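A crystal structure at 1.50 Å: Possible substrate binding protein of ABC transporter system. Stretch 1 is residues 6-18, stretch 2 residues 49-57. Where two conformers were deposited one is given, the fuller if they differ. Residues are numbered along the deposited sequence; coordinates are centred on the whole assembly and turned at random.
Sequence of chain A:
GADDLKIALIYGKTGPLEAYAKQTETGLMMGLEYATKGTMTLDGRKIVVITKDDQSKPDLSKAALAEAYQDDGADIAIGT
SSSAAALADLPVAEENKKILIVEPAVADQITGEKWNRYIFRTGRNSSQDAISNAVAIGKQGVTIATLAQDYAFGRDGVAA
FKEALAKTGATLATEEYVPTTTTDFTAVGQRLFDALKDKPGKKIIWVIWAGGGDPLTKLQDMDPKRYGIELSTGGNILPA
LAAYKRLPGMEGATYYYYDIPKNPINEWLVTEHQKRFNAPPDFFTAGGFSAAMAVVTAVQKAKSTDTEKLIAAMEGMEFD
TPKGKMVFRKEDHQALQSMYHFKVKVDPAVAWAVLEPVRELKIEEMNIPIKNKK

Stretch 1 6-18: KIALIYGKTGPLE
Stretch 2 (49-57) VITKDDQSK

Residues 6-11 and 49-53 are neighbouring parallel β-strands, their axes 4.6 Å apart at closest and inclined by 22°. Phi lies mostly between -95° and -111°, psi between 115° and 143°; Tyr11 is more extended (-159/157). Ile7 pairs with Val49, Ala8 with Ile50, Leu9 with Thr51, Ile10 with Lys52 and Tyr11 with Asp53, CA to CA 4.8-5.3 Å. The hydrogen bonds alternate between strands: Ile50 N to Ile7 O (2.9 Å), Leu9 N to Ile50 O (2.8 Å), Lys52 N to Leu9 O (2.8 Å), Tyr11 N to Lys52 O (3.1 Å) and Asp54 N to Tyr11 O (2.9 Å). Beyond the strands the chains turn; Gly15 to Glu18 form a type I turn, and Gly15 at 101/-161 adopts angles that suit glycine.

Ile7 (m, t), Val49 (t), Leu9 (t, p), Thr51 (p), Tyr11 (p) and Asp53 (t) share one face; Ala8, Ile50 (m, m), Ile10 (m, m) and Lys52 (m, m, t, t) share the other. Residues branched at CB, such as Ile7, Val49, Ile50 and Thr51, suit the extended backbone, and Ile10 CD1 packs 3.7 Å from the aliphatic Lys52 CB, while the end of that lysine leads away.

Asp53 organises the loops because its carboxylate can accept several bonds: OD1 receives Thr14 N (3.0 Å) and Gln55 N (2.9 Å), while Thr14 OG1 (chi1 p) donates to OD2 (2.7 Å). Asp54 (p) similarly holds its own loop, its OD1 accepting Ser56 N at 2.8 Å. Gly12 fits closely here: its CA lies 3.6 Å from Ser56 OG, and an ideal CB would clash with that oxygen at 2.2 Å. Ser56 (m) points toward stretch 1, where its OG meets Leu17 CD1 (3.5 Å) and a water (2.6 Å). That water donates to Gly12 O (2.7 Å) and Thr14 O (2.8 Å) and accepts from Leu17 N (2.9 Å), tying the loops together.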

# COMPACT_ATOMS: atom_id res chain seq x y z
N LYS A 6 -11.77 -8.69 -21.32
CA LYS A 6 -10.37 -8.44 -21.58
C LYS A 6 -9.82 -7.47 -20.54
O LYS A 6 -10.25 -6.33 -20.49
CB LYS A 6 -10.21 -7.84 -22.99
CG LYS A 6 -10.63 -8.79 -24.10
N ILE A 7 -8.89 -7.94 -19.73
CA ILE A 7 -8.26 -7.13 -18.66
C ILE A 7 -6.82 -6.87 -19.02
O ILE A 7 -6.07 -7.79 -19.30
CB ILE A 7 -8.30 -7.88 -17.30
CG1 ILE A 7 -9.74 -8.22 -16.93
CG2 ILE A 7 -7.63 -7.05 -16.18
CD1 ILE A 7 -9.87 -9.22 -15.73
N ALA A 8 -6.45 -5.59 -19.05
CA ALA A 8 -5.09 -5.20 -19.30
C ALA A 8 -4.37 -4.98 -17.97
O ALA A 8 -4.90 -4.30 -17.11
CB ALA A 8 -5.03 -3.89 -20.15
N LEU A 9 -3.19 -5.57 -17.82
CA LEU A 9 -2.33 -5.27 -16.71
C LEU A 9 -1.12 -4.48 -17.19
O LEU A 9 -0.34 -4.97 -18.04
CB LEU A 9 -1.83 -6.56 -16.02
CG LEU A 9 -0.75 -6.36 -14.95
CD1 LEU A 9 -1.33 -5.58 -13.74
CD2 LEU A 9 -0.15 -7.73 -14.53
N ILE A 10 -0.95 -3.27 -16.68
CA ILE A 10 0.20 -2.44 -17.01
C ILE A 10 1.09 -2.57 -15.79
O ILE A 10 0.65 -2.40 -14.67
CB ILE A 10 -0.21 -0.97 -17.19
CG1 ILE A 10 -1.45 -0.82 -18.08
CG2 ILE A 10 0.95 -0.11 -17.76
CD1 ILE A 10 -1.40 -1.47 -19.43
N TYR A 11 2.36 -2.88 -16.01
CA TYR A 11 3.30 -3.15 -14.93
C TYR A 11 4.75 -2.97 -15.37
O TYR A 11 5.06 -3.03 -16.56
CB TYR A 11 3.10 -4.56 -14.35
CG TYR A 11 3.37 -5.80 -15.20
CD1 TYR A 11 3.38 -5.80 -16.60
CD2 TYR A 11 3.52 -7.01 -14.57
CE1 TYR A 11 3.60 -6.96 -17.30
CE2 TYR A 11 3.74 -8.17 -15.25
CZ TYR A 11 3.75 -8.16 -16.62
OH TYR A 11 3.92 -9.34 -17.34
N GLY A 12 5.63 -2.73 -14.39
CA GLY A 12 7.03 -2.49 -14.69
C GLY A 12 7.79 -3.80 -14.71
O GLY A 12 8.69 -4.03 -13.87
N LYS A 13 7.39 -4.67 -15.63
CA LYS A 13 7.95 -6.02 -15.74
C LYS A 13 9.45 -6.02 -15.93
O LYS A 13 10.13 -6.94 -15.46
CB LYS A 13 7.26 -6.79 -16.86
CG LYS A 13 7.61 -8.28 -16.97
CD LYS A 13 7.11 -8.86 -18.29
CE LYS A 13 7.39 -10.38 -18.39
NZ LYS A 13 6.97 -10.90 -19.72
N THR A 14 9.99 -5.04 -16.66
CA THR A 14 11.44 -4.90 -16.72
C THR A 14 11.86 -3.58 -16.11
O THR A 14 11.09 -2.64 -16.00
CB THR A 14 12.02 -5.07 -18.15
OG1 THR A 14 11.42 -4.12 -19.03
CG2 THR A 14 11.80 -6.50 -18.68
N GLY A 15 13.10 -3.50 -15.67
CA GLY A 15 13.55 -2.32 -14.98
C GLY A 15 13.58 -2.47 -13.48
O GLY A 15 13.53 -3.60 -12.94
N PRO A 16 13.60 -1.34 -12.77
CA PRO A 16 13.87 -1.40 -11.34
C PRO A 16 12.79 -2.08 -10.47
O PRO A 16 13.07 -2.58 -9.38
CB PRO A 16 14.08 0.07 -10.94
CG PRO A 16 13.83 0.88 -12.12
CD PRO A 16 13.49 0.03 -13.29
N LEU A 17 11.55 -2.11 -10.96
CA LEU A 17 10.46 -2.68 -10.18
C LEU A 17 10.08 -4.08 -10.66
O LEU A 17 8.99 -4.58 -10.30
CB LEU A 17 9.25 -1.73 -10.16
CG LEU A 17 9.58 -0.30 -9.71
CD1 LEU A 17 8.30 0.57 -9.70
CD2 LEU A 17 10.26 -0.24 -8.38
N GLU A 18 10.95 -4.71 -11.46
CA GLU A 18 10.70 -6.06 -12.01
C GLU A 18 10.12 -7.07 -11.00
O GLU A 18 9.12 -7.77 -11.29
CB GLU A 18 11.97 -6.64 -12.63
CG GLU A 18 11.84 -8.10 -13.00
N VAL A 49 -6.30 -12.02 -19.88
CA VAL A 49 -5.42 -10.99 -19.38
C VAL A 49 -4.32 -10.70 -20.38
O VAL A 49 -3.64 -11.62 -20.83
CB VAL A 49 -4.80 -11.39 -18.06
CG1 VAL A 49 -3.80 -10.35 -17.60
CG2 VAL A 49 -5.92 -11.56 -17.01
N ILE A 50 -4.20 -9.42 -20.74
CA ILE A 50 -3.18 -8.88 -21.64
C ILE A 50 -2.21 -8.11 -20.77
O ILE A 50 -2.65 -7.16 -20.12
CB ILE A 50 -3.84 -7.85 -22.61
CG1 ILE A 50 -4.93 -8.52 -23.45
CG2 ILE A 50 -2.79 -7.19 -23.52
CD1 ILE A 50 -4.48 -9.83 -24.00
N THR A 51 -0.93 -8.47 -20.75
CA THR A 51 0.08 -7.74 -19.98
C THR A 51 0.92 -6.80 -20.86
O THR A 51 1.23 -7.12 -22.02
CB THR A 51 1.00 -8.67 -19.19
OG1 THR A 51 1.78 -9.47 -20.10
CG2 THR A 51 0.21 -9.60 -18.27
N LYS A 52 1.25 -5.63 -20.31
CA LYS A 52 1.99 -4.59 -21.03
C LYS A 52 3.08 -4.11 -20.07
O LYS A 52 2.81 -3.48 -19.05
CB LYS A 52 1.09 -3.39 -21.37
CG LYS A 52 -0.11 -3.65 -22.27
CD LYS A 52 0.33 -3.55 -23.72
CE LYS A 52 -0.83 -3.76 -24.65
NZ LYS A 52 -0.37 -4.35 -25.92
N ASP A 53 4.32 -4.39 -20.43
CA ASP A 53 5.47 -3.91 -19.67
C ASP A 53 5.73 -2.45 -19.99
O ASP A 53 5.98 -2.10 -21.16
CB ASP A 53 6.66 -4.79 -20.05
CG ASP A 53 7.96 -4.37 -19.41
OD1 ASP A 53 8.02 -3.58 -18.42
OD2 ASP A 53 8.96 -4.92 -19.91
N ASP A 54 5.68 -1.58 -18.98
CA ASP A 54 6.00 -0.17 -19.17
C ASP A 54 7.40 0.24 -18.76
O ASP A 54 7.76 1.41 -18.89
CB ASP A 54 4.93 0.74 -18.52
CG ASP A 54 4.91 0.67 -17.00
OD1 ASP A 54 5.85 0.15 -16.38
OD2 ASP A 54 3.94 1.21 -16.43
N GLN A 55 8.20 -0.71 -18.29
CA GLN A 55 9.57 -0.47 -17.83
C GLN A 55 9.68 0.60 -16.76
O GLN A 55 10.74 1.13 -16.53
CB GLN A 55 10.47 -0.13 -19.02
CG GLN A 55 10.39 -1.15 -20.15
CD GLN A 55 11.31 -0.86 -21.29
OE1 GLN A 55 12.41 -0.34 -21.09
NE2 GLN A 55 10.87 -1.15 -22.50
N SER A 56 8.58 0.85 -16.06
CA SER A 56 8.50 1.94 -15.09
C SER A 56 8.95 3.28 -15.69
O SER A 56 9.53 4.12 -14.99
CB SER A 56 9.25 1.58 -13.80
OG SER A 56 8.70 0.40 -13.22
N LYS A 57 8.67 3.45 -16.99
CA LYS A 57 8.93 4.72 -17.68
C LYS A 57 7.59 5.36 -18.05
O LYS A 57 6.79 4.78 -18.78
CB LYS A 57 9.78 4.49 -18.93
CG LYS A 57 11.22 4.05 -18.62
CD LYS A 57 12.03 3.88 -19.90
CE LYS A 57 13.49 3.51 -19.59
NZ LYS A 57 14.25 3.16 -20.83
O HOH W 1 10.14 -1.78 -13.53